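Local coordinates for predicted metal-dependent phosphohydrolase (Magnetospirillum magnetotacticum MS-1, PDB 3KH1) that is a predicted metal-dependent phosphohydrolase of the HD-domain family, which may remove the phosphate from deoxyribonucleoside 5'-monophosphates, at the interface of chains A and B. Residues are numbered along the deposited sequence; one frame, centred on the assembly and turned at random. Chains: chain A/B, Predicted metal-dependent phosphohydrolase.

Contact 1: the interface of chains A and B. Residues chain A 32-34, 39, 47, 148; chain B 18, 21, 24-25.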
loop_
_atom_site.group_PDB
_atom_site.type_symbol
_atom_site.label_atom_id
_atom_site.label_comp_id
_atom_site.label_asym_id
_atom_site.label_seq_id
_atom_site.Cartn_x
_atom_site.Cartn_y
_atom_site.Cartn_z
ATOM N N LEU A 32 -14.646 -0.819 5.300
ATOM C CA LEU A 32 -14.693 -1.165 3.878
ATOM C C LEU A 32 -16.064 -0.763 3.301
ATOM O O LEU A 32 -17.068 -0.682 3.990
ATOM C CB LEU A 32 -14.464 -2.667 3.683
ATOM C CG LEU A 32 -12.997 -3.133 3.620
ATOM C CD1 LEU A 32 -12.061 -2.538 4.595
ATOM C CD2 LEU A 32 -12.905 -4.636 3.431
ATOM N N THR A 33 -16.074 -0.568 1.984
ATOM C CA THR A 33 -17.270 -0.056 1.288
ATOM C C THR A 33 -18.492 -0.950 1.393
ATOM O O THR A 33 -19.625 -0.446 1.256
ATOM C CB THR A 33 -16.960 0.303 -0.182
ATOM O OG1 THR A 33 -16.504 -0.892 -0.836
ATOM C CG2 THR A 33 -15.968 1.428 -0.310
ATOM N N ASP A 34 -18.271 -2.237 1.620
ATOM C CA ASP A 34 -19.343 -3.185 1.878
ATOM C C ASP A 34 -19.715 -3.375 3.369
ATOM O O ASP A 34 -20.517 -4.255 3.692
ATOM C CB ASP A 34 -19.016 -4.573 1.260
ATOM C CG ASP A 34 -17.772 -5.209 1.865
ATOM O OD1 ASP A 34 -17.180 -4.654 2.828
ATOM O OD2 ASP A 34 -17.341 -6.296 1.368
ATOM N N GLU A 39 -11.319 -0.969 8.078
ATOM C CA GLU A 39 -10.086 -0.866 7.330
ATOM C C GLU A 39 -8.857 -0.857 8.212
ATOM O O GLU A 39 -8.897 -0.263 9.308
ATOM C CB GLU A 39 -10.151 0.471 6.529
ATOM C CG GLU A 39 -9.172 0.610 5.477
ATOM C CD GLU A 39 -9.250 1.965 4.791
ATOM O OE1 GLU A 39 -9.332 3.036 5.458
ATOM O OE2 GLU A 39 -9.084 1.930 3.594
ATOM N N HIS A 47 -4.513 2.242 -0.588
ATOM C CA HIS A 47 -5.588 2.860 -1.321
ATOM C C HIS A 47 -5.308 4.295 -1.653
ATOM O O HIS A 47 -5.467 4.727 -2.798
ATOM C CB HIS A 47 -6.864 2.747 -0.489
ATOM C CG HIS A 47 -8.141 2.784 -1.277
ATOM N ND1 HIS A 47 -9.360 2.631 -0.666
ATOM C CD2 HIS A 47 -8.395 2.968 -2.597
ATOM C CE1 HIS A 47 -10.312 2.674 -1.589
ATOM N NE2 HIS A 47 -9.762 2.858 -2.772
ATOM N N HIS A 148 -15.790 6.421 1.572
ATOM C CA HIS A 148 -16.236 5.187 2.253
ATOM C C HIS A 148 -17.490 5.402 3.086
ATOM O O HIS A 148 -18.400 4.571 3.036
ATOM C CB HIS A 148 -15.116 4.624 3.109
ATOM C CG HIS A 148 -14.123 3.829 2.324
ATOM N ND1 HIS A 148 -13.802 2.551 2.660
ATOM C CD2 HIS A 148 -13.414 4.120 1.194
ATOM C CE1 HIS A 148 -12.960 2.072 1.758
ATOM N NE2 HIS A 148 -12.711 2.994 0.848
ATOM N N VAL B 18 -13.493 3.548 -5.870
ATOM C CA VAL B 18 -14.427 2.846 -5.028
ATOM C C VAL B 18 -14.370 1.351 -5.276
ATOM O O VAL B 18 -14.341 0.561 -4.332
ATOM C CB VAL B 18 -15.836 3.426 -5.165
ATOM C CG1 VAL B 18 -16.852 2.506 -4.548
ATOM C CG2 VAL B 18 -15.888 4.830 -4.547
ATOM N N ASP B 21 -11.529 -0.856 -3.727
ATOM C CA ASP B 21 -11.632 -1.235 -2.331
ATOM C C ASP B 21 -11.764 -2.755 -2.169
ATOM O O ASP B 21 -11.308 -3.332 -1.167
ATOM C CB ASP B 21 -12.839 -0.552 -1.700
ATOM C CG ASP B 21 -13.044 -0.900 -0.208
ATOM O OD1 ASP B 21 -12.106 -0.612 0.559
ATOM O OD2 ASP B 21 -14.099 -1.426 0.189
ATOM N N LYS B 24 -9.020 -5.358 -0.983
ATOM C CA LYS B 24 -8.823 -5.619 0.440
ATOM C C LYS B 24 -9.487 -6.909 0.922
ATOM O O LYS B 24 -9.155 -7.386 2.017
ATOM C CB LYS B 24 -9.351 -4.427 1.250
ATOM C CG LYS B 24 -8.636 -3.108 0.922
ATOM C CD LYS B 24 -9.333 -1.890 1.513
ATOM C CE LYS B 24 -8.824 -0.580 0.969
ATOM N NZ LYS B 24 -9.682 0.570 1.351
ATOM N N THR B 25 -10.425 -7.403 0.139
ATOM C CA THR B 25 -11.165 -8.604 0.477
ATOM C C THR B 25 -10.561 -9.897 -0.109
ATOM O O THR B 25 -11.042 -10.997 0.175
ATOM C CB THR B 25 -12.636 -8.534 0.046
ATOM O OG1 THR B 25 -12.784 -8.643 -1.379
ATOM C CG2 THR B 25 -13.301 -7.229 0.542
HETATM O O HOH W 1 -16.419 -1.227 -3.650
#
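The 3-10 helix 20-25 of chain B presents B:Asp21 and B:Lys24 to the loop of A:Leu32 and A:Thr33 in the partner, and to polar side chains of its HD domain. B:Asp21 and A:Thr33 meet tip to tip. Carboxylate oxygen OD2 of B:Asp21 accepts from the backbone N of A:Thr33 at 2.8 Å. It also accepts from the hydroxyl OG1 of A:Thr33 at 2.7 Å. Both donors reach OD2 from the same face of the carboxylate plane, the backbone N from well above it. A:Thr33 OG1 lies between its own backbone N and carbonyl carbon (chi1 60°), which lets one residue grip OD2 twice. Water 1 links this hydroxyl to the backbone O of B:Val18.

The other oxygen, OD1 of B:Asp21, forms a salt bridge with NZ of B:Lys24 at 2.8 Å, NZ lying nearly along the C-O axis. This bond within chain B would steady the lysine tip. The extended B:Lys24 chain carries its ammonium NZ to OE2 of A:Glu39, 2.7 Å away, in a salt bridge on the anti side of that carboxylate. NZ also bonds to ND1 of A:His47 at 2.9 Å, but lies 37° out of the imidazole plane. The A:His148 ring stands nearly perpendicular to the B:Asp21 carboxylate (86°), and methyl CG2 of A:Thr33 lies over the centre of one ring face. An alanine at B:Asp21 would probably leave the A:Thr33 N-H and hydroxyl without their shared acceptor and B:Lys24 freer to turn.

Beside the polar group, CD2 of A:Leu32 packs against CG2 of B:Thr25 at 3.9 Å. In chain A, A:Glu39 lies on strand 38-40, just before helix 41-54, which carries A:His47. A:His148 comes from helix 132-151, and the 3-10 helix of chain B packs against this group.

Contact 2: the interface of chains A and B. Residues chain A 13, 70, 111, 115, 119; chain B 53-54.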
loop_
_atom_site.group_PDB
_atom_site.type_symbol
_atom_site.label_atom_id
_atom_site.label_comp_id
_atom_site.label_asym_id
_atom_site.label_seq_id
_atom_site.Cartn_x
_atom_site.Cartn_y
_atom_site.Cartn_z
ATOM N N GLN A 13 17.911 -2.241 6.597
ATOM C CA GLN A 13 16.764 -2.048 5.701
ATOM C C GLN A 13 15.771 -3.208 5.764
ATOM O O GLN A 13 14.562 -3.000 5.876
ATOM C CB GLN A 13 17.249 -1.810 4.265
ATOM C CG GLN A 13 18.006 -0.509 4.156
ATOM C CD GLN A 13 18.822 -0.391 2.872
ATOM O OE1 GLN A 13 19.352 -1.393 2.370
ATOM N NE2 GLN A 13 18.885 0.845 2.299
ATOM N N ARG A 70 5.174 7.901 -1.984
ATOM C CA ARG A 70 6.096 7.399 -0.934
ATOM C C ARG A 70 5.696 7.904 0.438
ATOM O O ARG A 70 5.607 7.158 1.409
ATOM C CB ARG A 70 7.534 7.808 -1.261
ATOM C CG ARG A 70 8.555 7.386 -0.253
ATOM C CD ARG A 70 9.950 7.643 -0.646
ATOM N NE ARG A 70 10.321 9.057 -0.753
ATOM C CZ ARG A 70 10.507 9.726 -1.892
ATOM N NH1 ARG A 70 10.081 9.239 -3.042
ATOM N NH2 ARG A 70 11.025 10.940 -1.867
ATOM N N LEU A 111 16.098 1.809 10.368
ATOM C CA LEU A 111 16.735 2.040 9.074
ATOM C C LEU A 111 18.177 2.506 9.257
ATOM O O LEU A 111 18.544 2.992 10.332
ATOM C CB LEU A 111 15.948 3.090 8.281
ATOM C CG LEU A 111 14.581 2.625 7.776
ATOM C CD1 LEU A 111 13.719 3.848 7.432
ATOM C CD2 LEU A 111 14.763 1.645 6.608
ATOM N N GLN A 115 18.448 7.017 5.868
ATOM C CA GLN A 115 17.066 6.773 5.638
ATOM C C GLN A 115 16.207 6.978 6.874
ATOM O O GLN A 115 15.067 7.425 6.765
ATOM C CB GLN A 115 16.857 5.351 5.094
ATOM C CG GLN A 115 17.297 5.157 3.650
ATOM C CD GLN A 115 17.056 3.765 3.175
ATOM O OE1 GLN A 115 17.485 2.797 3.819
ATOM N NE2 GLN A 115 16.391 3.638 2.025
ATOM N N TYR A 119 13.113 9.319 6.197
ATOM C CA TYR A 119 11.751 8.875 6.339
ATOM C C TYR A 119 11.033 9.554 7.519
ATOM O O TYR A 119 9.833 9.857 7.440
ATOM C CB TYR A 119 11.642 7.348 6.339
ATOM C CG TYR A 119 11.799 6.792 4.958
ATOM C CD1 TYR A 119 13.045 6.588 4.396
ATOM C CD2 TYR A 119 10.710 6.552 4.157
ATOM C CE1 TYR A 119 13.193 6.124 3.088
ATOM C CE2 TYR A 119 10.856 6.043 2.882
ATOM C CZ TYR A 119 12.094 5.840 2.336
ATOM O OH TYR A 119 12.202 5.356 1.048
ATOM N N PHE B 53 10.536 1.853 -2.769
ATOM C CA PHE B 53 11.216 3.075 -2.336
ATOM C C PHE B 53 12.389 2.804 -1.388
ATOM O O PHE B 53 13.484 3.332 -1.561
ATOM C CB PHE B 53 10.236 4.054 -1.715
ATOM C CG PHE B 53 9.275 4.674 -2.731
ATOM C CD1 PHE B 53 9.746 5.597 -3.659
ATOM C CD2 PHE B 53 7.922 4.354 -2.728
ATOM C CE1 PHE B 53 8.890 6.164 -4.591
ATOM C CE2 PHE B 53 7.059 4.949 -3.657
ATOM C CZ PHE B 53 7.556 5.870 -4.566
ATOM N N LEU B 54 12.183 1.925 -0.408
ATOM C CA LEU B 54 13.216 1.624 0.607
ATOM C C LEU B 54 14.459 1.024 -0.019
ATOM O O LEU B 54 15.570 1.285 0.405
ATOM C CB LEU B 54 12.660 0.662 1.657
ATOM C CG LEU B 54 11.565 1.267 2.572
ATOM C CD1 LEU B 54 10.904 0.090 3.362
ATOM C CD2 LEU B 54 12.090 2.344 3.521
HETATM O O HOH W 2 14.844 5.367 0.333
#
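The C-terminal end of helix 41-54 in chain B brings B:Phe53 and B:Leu54 against helices 65-74 and 113-128 of chain A.

Apolar packing joins the side chains. B:Phe53 offers one ring face to A:Arg70, whose CB sits over the ring centre at 3.6 Å from the centroid. CD of A:Arg70 lies 3.6 Å from CD1 of B:Phe53. The bend at chi3 (66°) turns the guanidinium back over the phenyl rim, with NH1 nearest CE1 of B:Phe53. The guanidinium plane is turned 57° from the ring, with CE1 at the guanidinium edge. Methyl CD2 of B:Leu54 lies over one face of the A:Tyr119 ring, offset toward the rim and 3.7 Å from CZ. The same methyl touches CD2 of A:Leu111.

One hydrogen bond reaches the helix end, and a second, within chain A, supports it. Amide NE2 of A:Gln115 donates to the backbone O of B:Leu54 at 3.0 Å, with that oxygen in the amide plane. The bond is fairly straight, 160° at the hydrogen. NE2 of A:Gln13 donates to OE1 of A:Gln115 at 2.8 Å, which would hold the amide in this orientation.

Water 2 connects A:Gln115 NE2 and the phenol OH of A:Tyr119 with the backbone O of B:Phe53, 3.1 Å from the water.

Within chain A, A:Gln115 and A:Tyr119 lie one turn apart on helix 113-128. A:Gln13 comes from helix 8-19, A:Arg70 from helix 65-74, and A:Leu111 from a loop.

Contact 1 and contact 2 belong to one two-fold interface, their C-alpha centres about 27 Å apart. Each recurs with the chains exchanged. Helix 41-54 serves both: A:His47 in contact 1, B:Phe53 and B:Leu54 at its far end in contact 2. Helix 8-19 also takes part in both, through B:Val18 and A:Gln13. Contact 1 is mainly charged and polar, whereas contact 2 combines apolar packing with bonds to a helix end. Together they join separated surfaces of the two chains. This extent is consistent with a dimer, although the structure alone does not show the state in solution.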